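Local coordinates for protein L-tyrosine isonitrile synthase (Pseudomonas aeruginosa, PDB 3E59) that makes the isonitrile group of the paerucumarin precursor from L-tyrosine, taking the isonitrile carbon from C2 of ribulose 5-phosphate, at residues S71-P74 against G75-L78; P82-A85 against E86-L90; S131-Q134 against D135-L139. All coordinates share one frame; numbering follows the deposited sequence.

Contact 1 (S71-P74 against G75-L78); sequences SPNP and GKVL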
loop_
_atom_site.group_PDB
_atom_site.type_symbol
_atom_site.label_atom_id
_atom_site.label_comp_id
_atom_site.label_asym_id
_atom_site.label_seq_id
_atom_site.Cartn_x
_atom_site.Cartn_y
_atom_site.Cartn_z
ATOM N N SER A 71 4.156 10.811 -3.109
ATOM C CA SER A 71 3.756 11.392 -4.399
ATOM C C SER A 71 4.701 12.542 -4.787
ATOM O O SER A 71 5.086 13.342 -3.921
ATOM C CB SER A 71 2.315 11.897 -4.319
ATOM O OG SER A 71 2.043 12.881 -5.307
ATOM N N PRO A 72 5.070 12.640 -6.089
ATOM C CA PRO A 72 5.982 13.713 -6.511
ATOM C C PRO A 72 5.298 15.072 -6.579
ATOM O O PRO A 72 5.956 16.078 -6.807
ATOM C CB PRO A 72 6.417 13.271 -7.910
ATOM C CG PRO A 72 5.248 12.459 -8.420
ATOM C CD PRO A 72 4.668 11.773 -7.218
ATOM N N ASN A 73 3.984 15.089 -6.393
ATOM C CA ASN A 73 3.196 16.310 -6.457
ATOM C C ASN A 73 3.247 17.045 -5.113
ATOM O O ASN A 73 2.687 16.558 -4.124
ATOM C CB ASN A 73 1.743 15.965 -6.836
ATOM C CG ASN A 73 0.884 17.195 -7.107
ATOM O OD1 ASN A 73 1.249 18.323 -6.756
ATOM N ND2 ASN A 73 -0.272 16.979 -7.744
ATOM N N PRO A 74 3.887 18.240 -5.081
ATOM C CA PRO A 74 3.994 19.000 -3.827
ATOM C C PRO A 74 2.643 19.501 -3.312
ATOM O O PRO A 74 2.544 19.946 -2.171
ATOM C CB PRO A 74 4.895 20.195 -4.195
ATOM C CG PRO A 74 5.455 19.894 -5.563
ATOM C CD PRO A 74 4.511 18.947 -6.216
ATOM N N GLY A 75 1.617 19.441 -4.150
ATOM C CA GLY A 75 0.285 19.861 -3.740
ATOM C C GLY A 75 -0.485 18.784 -3.003
ATOM O O GLY A 75 -1.552 19.066 -2.454
ATOM N N LYS A 76 0.043 17.557 -3.002
ATOM C CA LYS A 76 -0.637 16.390 -2.398
ATOM C C LYS A 76 -0.034 15.966 -1.048
ATOM O O LYS A 76 -0.729 15.418 -0.196
ATOM C CB LYS A 76 -0.625 15.178 -3.348
ATOM C CG LYS A 76 -1.394 15.344 -4.662
ATOM C CD LYS A 76 -2.098 14.039 -5.122
ATOM C CE LYS A 76 -1.226 12.804 -4.986
ATOM N NZ LYS A 76 -1.817 11.587 -5.628
ATOM N N VAL A 77 1.259 16.229 -0.876
ATOM C CA VAL A 77 2.013 15.811 0.300
ATOM C C VAL A 77 2.759 17.000 0.901
ATOM O O VAL A 77 2.951 18.019 0.222
ATOM C CB VAL A 77 3.009 14.664 -0.043
ATOM C CG1 VAL A 77 2.262 13.408 -0.440
ATOM C CG2 VAL A 77 3.992 15.089 -1.136
ATOM N N LEU A 78 3.170 16.880 2.169
ATOM C CA LEU A 78 3.919 17.961 2.844
ATOM C C LEU A 78 5.370 18.061 2.371
ATOM O O LEU A 78 5.888 19.158 2.188
ATOM C CB LEU A 78 3.888 17.801 4.365
ATOM C CG LEU A 78 2.563 18.007 5.100
ATOM C CD1 LEU A 78 2.623 17.292 6.425
ATOM C CD2 LEU A 78 2.266 19.480 5.302
#
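Asn73 and Lys76 close a type I beta turn in the loop between strand 60-64 and helix 84-103: Asn73 O accepts from Lys76 N at 3.0 Å, with Pro74 and Gly75 at the two corners. The same asparagine forms an Asx turn, its OD1 accepting from Gly75 N at 2.9 Å. That donor sits above the plane of the side-chain amide, 44° out of it. CG lies anti to the backbone N of Asn73 (chi1 -172°), which helps bring OD1 to the first amide beyond Pro74. One step earlier comes an ST turn, in which Ser71 OG accepts from Asn73 N at 3.1 Å. Three short turns thus overlap within six residues.

The tight side is the one facing helix 193-210 and the loop that follows it. Here Lys76 crosses Asn73 at about a right angle, its CG resting 3.7 Å from Asn73 ND2. Bends at chi2 and chi3 then fold the lysine back over the serine, bringing CE to 3.3 Å from Ser71 OG. Asp209 holds both polar ends, through a hydrogen bond to Ser71 OG and a salt bridge to Lys76 NZ, and His282 ND1 gives the ammonium a further partner. Asn73 ND2 bonds to the carbonyls of Glu208 and Leu211, so the amide is held at both its oxygen and its nitrogen and its rotation is fixed.

The outer side is looser. Pro74 is exposed, and its CB leaves the backbone in a direction away from 75-78. Buried Val77 returns the chain to the inside, where its CG2 touches Ser71 O at 3.5 Å.

Contact 2 (P82-A85 against E86-L90); sequences PDMA and ERLSL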
loop_
_atom_site.group_PDB
_atom_site.type_symbol
_atom_site.label_atom_id
_atom_site.label_comp_id
_atom_site.label_asym_id
_atom_site.label_seq_id
_atom_site.Cartn_x
_atom_site.Cartn_y
_atom_site.Cartn_z
ATOM N N PRO A 82 8.911 10.503 4.693
ATOM C CA PRO A 82 7.827 9.983 5.539
ATOM C C PRO A 82 7.466 10.968 6.666
ATOM O O PRO A 82 8.352 11.628 7.215
ATOM C CB PRO A 82 8.421 8.707 6.139
ATOM C CG PRO A 82 9.565 8.347 5.306
ATOM C CD PRO A 82 10.055 9.578 4.609
ATOM N N ASP A 83 6.177 11.072 7.001
ATOM C CA ASP A 83 5.747 11.994 8.059
ATOM C C ASP A 83 4.738 11.339 9.006
ATOM O O ASP A 83 4.685 10.098 9.104
ATOM C CB ASP A 83 5.255 13.345 7.477
ATOM C CG ASP A 83 4.042 13.206 6.550
ATOM O OD1 ASP A 83 3.211 12.298 6.711
ATOM O OD2 ASP A 83 3.906 14.036 5.642
ATOM N N MET A 84 3.955 12.155 9.707
ATOM C CA MET A 84 2.960 11.629 10.663
ATOM C C MET A 84 1.974 10.609 10.039
ATOM O O MET A 84 1.548 9.654 10.687
ATOM C CB MET A 84 2.223 12.786 11.355
ATOM C CG MET A 84 1.317 12.363 12.507
ATOM S SD MET A 84 2.186 11.706 13.943
ATOM C CE MET A 84 2.676 13.224 14.738
ATOM N N ALA A 85 1.653 10.779 8.764
ATOM C CA ALA A 85 0.814 9.796 8.074
ATOM C C ALA A 85 1.480 8.406 7.999
ATOM O O ALA A 85 0.857 7.403 8.357
ATOM C CB ALA A 85 0.420 10.301 6.693
ATOM N N GLU A 86 2.735 8.337 7.547
ATOM C CA GLU A 86 3.485 7.069 7.593
ATOM C C GLU A 86 3.638 6.553 9.017
ATOM O O GLU A 86 3.470 5.348 9.266
ATOM C CB GLU A 86 4.880 7.201 6.988
ATOM C CG GLU A 86 4.947 7.077 5.484
ATOM C CD GLU A 86 4.617 8.372 4.780
ATOM O OE1 GLU A 86 4.259 9.362 5.452
ATOM O OE2 GLU A 86 4.737 8.406 3.552
ATOM N N ARG A 87 3.950 7.465 9.943
ATOM C CA ARG A 87 4.281 7.100 11.322
ATOM C C ARG A 87 3.131 6.392 12.010
ATOM O O ARG A 87 3.312 5.321 12.596
ATOM C CB ARG A 87 4.718 8.315 12.142
ATOM C CG ARG A 87 5.002 7.975 13.621
ATOM C CD ARG A 87 5.543 9.173 14.381
ATOM N NE ARG A 87 6.561 9.908 13.627
ATOM C CZ ARG A 87 7.873 9.680 13.702
ATOM N NH1 ARG A 87 8.349 8.723 14.495
ATOM N NH2 ARG A 87 8.714 10.414 12.985
ATOM N N LEU A 88 1.945 6.980 11.921
ATOM C CA LEU A 88 0.760 6.379 12.538
ATOM C C LEU A 88 0.317 5.106 11.826
ATOM O O LEU A 88 -0.219 4.201 12.458
ATOM C CB LEU A 88 -0.376 7.392 12.594
ATOM C CG LEU A 88 -0.161 8.551 13.570
ATOM C CD1 LEU A 88 -1.177 9.611 13.296
ATOM C CD2 LEU A 88 -0.261 8.062 15.023
ATOM N N SER A 89 0.529 5.039 10.512
ATOM C CA SER A 89 0.213 3.824 9.764
ATOM C C SER A 89 1.114 2.657 10.178
ATOM O O SER A 89 0.632 1.529 10.390
ATOM C CB SER A 89 0.306 4.059 8.256
ATOM O OG SER A 89 -0.618 5.046 7.853
ATOM N N LEU A 90 2.416 2.921 10.284
ATOM C CA LEU A 90 3.369 1.878 10.685
ATOM C C LEU A 90 3.156 1.445 12.130
ATOM O O LEU A 90 3.336 0.269 12.475
ATOM C CB LEU A 90 4.813 2.338 10.480
ATOM C CG LEU A 90 5.273 2.549 9.026
ATOM C CD1 LEU A 90 6.499 3.460 8.979
ATOM C CD2 LEU A 90 5.524 1.198 8.344
#
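Asp83 and Glu86 form a capping box at the start of helix 84-103. Asp83 is the N-cap, and its OD1 accepts from Ala85 N at 3.0 Å on the anti side of the carboxylate. Glu86 answers in the other direction. Its CB passes 3.6 Å from Asp83 O; its CG packs 3.9 Å from Pro82 CB. A bend at chi2 (83°) turns the chain back toward the helix start and lays CD 3.7 Å from Pro82 CA. At the tip, OE1 receives Asp83 N at 3.0 Å in an almost straight bond (175°), although the donor stands above the carboxylate plane, while OE2 bonds to Tyr133 OH. The two acids come close, with Asp83 OD1 3.4 Å from Glu86 OE1; Lys70, salt-bridged to that OE1, probably offsets the repulsion.

One turn on, Ser89 OG donates to Ala85 O at 2.8 Å, and Ser89 N reaches the same oxygen from the opposite face of its plane. Met84 CG meets Leu88 CD1 at 3.8 Å.

The helix start lies between two parts of the fold. Pro82 packs on Tyr133, Ala136 and Met140 of helix 127-144, and Arg87 forms a salt bridge with Glu143 there; Met84, Ala85 and Leu88 touch strand 292-295, and Met84 also meets strand 313-318.

Contact 3 (S131-Q134 against D135-L139); sequences SAYQ and DALRL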
loop_
_atom_site.group_PDB
_atom_site.type_symbol
_atom_site.label_atom_id
_atom_site.label_comp_id
_atom_site.label_asym_id
_atom_site.label_seq_id
_atom_site.Cartn_x
_atom_site.Cartn_y
_atom_site.Cartn_z
ATOM N N SER A 131 15.530 5.747 -2.481
ATOM C CA SER A 131 16.512 5.330 -1.479
ATOM C C SER A 131 16.421 6.138 -0.185
ATOM O O SER A 131 16.541 5.575 0.891
ATOM C CB SER A 131 17.932 5.385 -2.043
ATOM O OG SER A 131 18.206 4.234 -2.819
ATOM N N ALA A 132 16.217 7.451 -0.299
ATOM C CA ALA A 132 16.057 8.322 0.873
ATOM C C ALA A 132 14.776 7.993 1.661
ATOM O O ALA A 132 14.780 7.974 2.902
ATOM C CB ALA A 132 16.070 9.778 0.453
ATOM N N TYR A 133 13.689 7.732 0.936
ATOM C CA TYR A 133 12.425 7.337 1.555
ATOM C C TYR A 133 12.536 5.987 2.268
ATOM O O TYR A 133 12.019 5.830 3.384
ATOM C CB TYR A 133 11.299 7.311 0.520
ATOM C CG TYR A 133 9.914 7.075 1.091
ATOM C CD1 TYR A 133 9.395 5.780 1.202
ATOM C CD2 TYR A 133 9.116 8.148 1.509
ATOM C CE1 TYR A 133 8.118 5.554 1.716
ATOM C CE2 TYR A 133 7.836 7.936 2.031
ATOM C CZ TYR A 133 7.350 6.635 2.133
ATOM O OH TYR A 133 6.090 6.418 2.631
ATOM N N GLN A 134 13.194 5.033 1.601
ATOM C CA GLN A 134 13.476 3.706 2.155
ATOM C C GLN A 134 14.207 3.807 3.493
ATOM O O GLN A 134 13.791 3.207 4.486
ATOM C CB GLN A 134 14.306 2.871 1.167
ATOM C CG GLN A 134 13.489 2.148 0.083
ATOM C CD GLN A 134 14.339 1.317 -0.882
ATOM O OE1 GLN A 134 13.906 1.008 -1.992
ATOM N NE2 GLN A 134 15.548 0.958 -0.465
ATOM N N ASP A 135 15.286 4.587 3.500
ATOM C CA ASP A 135 16.162 4.757 4.665
ATOM C C ASP A 135 15.419 5.443 5.802
ATOM O O ASP A 135 15.567 5.066 6.964
ATOM C CB ASP A 135 17.422 5.572 4.297
ATOM C CG ASP A 135 18.338 4.851 3.309
ATOM O OD1 ASP A 135 18.225 3.616 3.157
ATOM O OD2 ASP A 135 19.181 5.531 2.677
ATOM N N ALA A 136 14.626 6.451 5.452
ATOM C CA ALA A 136 13.854 7.215 6.427
ATOM C C ALA A 136 12.693 6.400 7.016
ATOM O O ALA A 136 12.364 6.552 8.196
ATOM C CB ALA A 136 13.348 8.509 5.802
ATOM N N LEU A 137 12.090 5.532 6.203
ATOM C CA LEU A 137 11.018 4.646 6.675
ATOM C C LEU A 137 11.512 3.640 7.719
ATOM O O LEU A 137 10.868 3.467 8.761
ATOM C CB LEU A 137 10.358 3.897 5.513
ATOM C CG LEU A 137 8.947 3.372 5.797
ATOM C CD1 LEU A 137 7.921 4.484 5.583
ATOM C CD2 LEU A 137 8.616 2.168 4.930
ATOM N N ARG A 138 12.640 2.982 7.424
ATOM C CA ARG A 138 13.326 2.081 8.363
ATOM C C ARG A 138 13.653 2.767 9.689
ATOM O O ARG A 138 13.474 2.187 10.757
ATOM C CB ARG A 138 14.622 1.536 7.753
ATOM C CG ARG A 138 14.427 0.396 6.755
ATOM C CD ARG A 138 15.774 -0.121 6.240
ATOM N NE ARG A 138 15.636 -1.182 5.234
ATOM C CZ ARG A 138 15.764 -2.488 5.484
ATOM N NH1 ARG A 138 16.035 -2.915 6.714
ATOM N NH2 ARG A 138 15.627 -3.376 4.502
ATOM N N LEU A 139 14.147 3.998 9.595
ATOM C CA LEU A 139 14.505 4.796 10.756
ATOM C C LEU A 139 13.247 5.098 11.571
ATOM O O LEU A 139 13.273 5.084 12.797
ATOM C CB LEU A 139 15.200 6.085 10.296
ATOM C CG LEU A 139 16.325 6.712 11.120
ATOM C CD1 LEU A 139 17.272 5.673 11.740
ATOM C CD2 LEU A 139 17.104 7.693 10.250
#
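Tyr133 O accepts from Leu137 N at 2.8 Å, the shortest of four successive i to i+4 backbone bonds in this part of the alpha-helix 127-144. The longest, Arg138 N to Gln134 O, spans 3.2 Å but is nearly straight at 174°. On the outer face, the carboxylate of Asp135 turns back along the helix and lies against Ser131 O, which is 3.1 Å from Asp135 CG. Both carboxylate oxygens are close by, but as acceptors they form no bond with it. The side-chain hydroxyl of Ser131 bonds to Arg117. On the side turned to Pro82, Ala136 CB rests 3.3 Å from Ala132 O.

Four residues apart, buried Tyr133 and Leu137 share the inner face. CG anti to the backbone N (chi1 -173°) helps direct the tyrosine ring to Pro82, in the loop before helix 84-103; its hydroxyl has Glu86 as partner. Leu137 packs on that helix itself, touching Glu86 and Leu90. The leucine methyl meets the outer part of the ring: Leu137 CD1 is 4.0 Å from Tyr133 CE1 and likewise 4.0 Å from Tyr133 OH.

The contacts follow one another along the chain: contact 1 in the loop after strand 60-64, contact 2 where that loop runs into helix 84-103, and contact 3 on helix 127-144, which is followed by edge strand 149-151 of the parallel sheet. Contacts 2 and 3 have centres about 12 Å apart and meet through Glu86 OE2 and Tyr133 OH at 2.6 Å, a probable hydrogen bond, and Pro82 CD against Tyr133 CD2 at 3.5 Å. Contact 1, centred about 15 Å from contact 2, touches it where Leu78 CD1 meets Asp83 OD2 at 3.6 Å. Contacts 1 and 3 do not touch, their nearest atoms being about 7 Å apart. Contact 2 thus sits at the junction of loop and second helix.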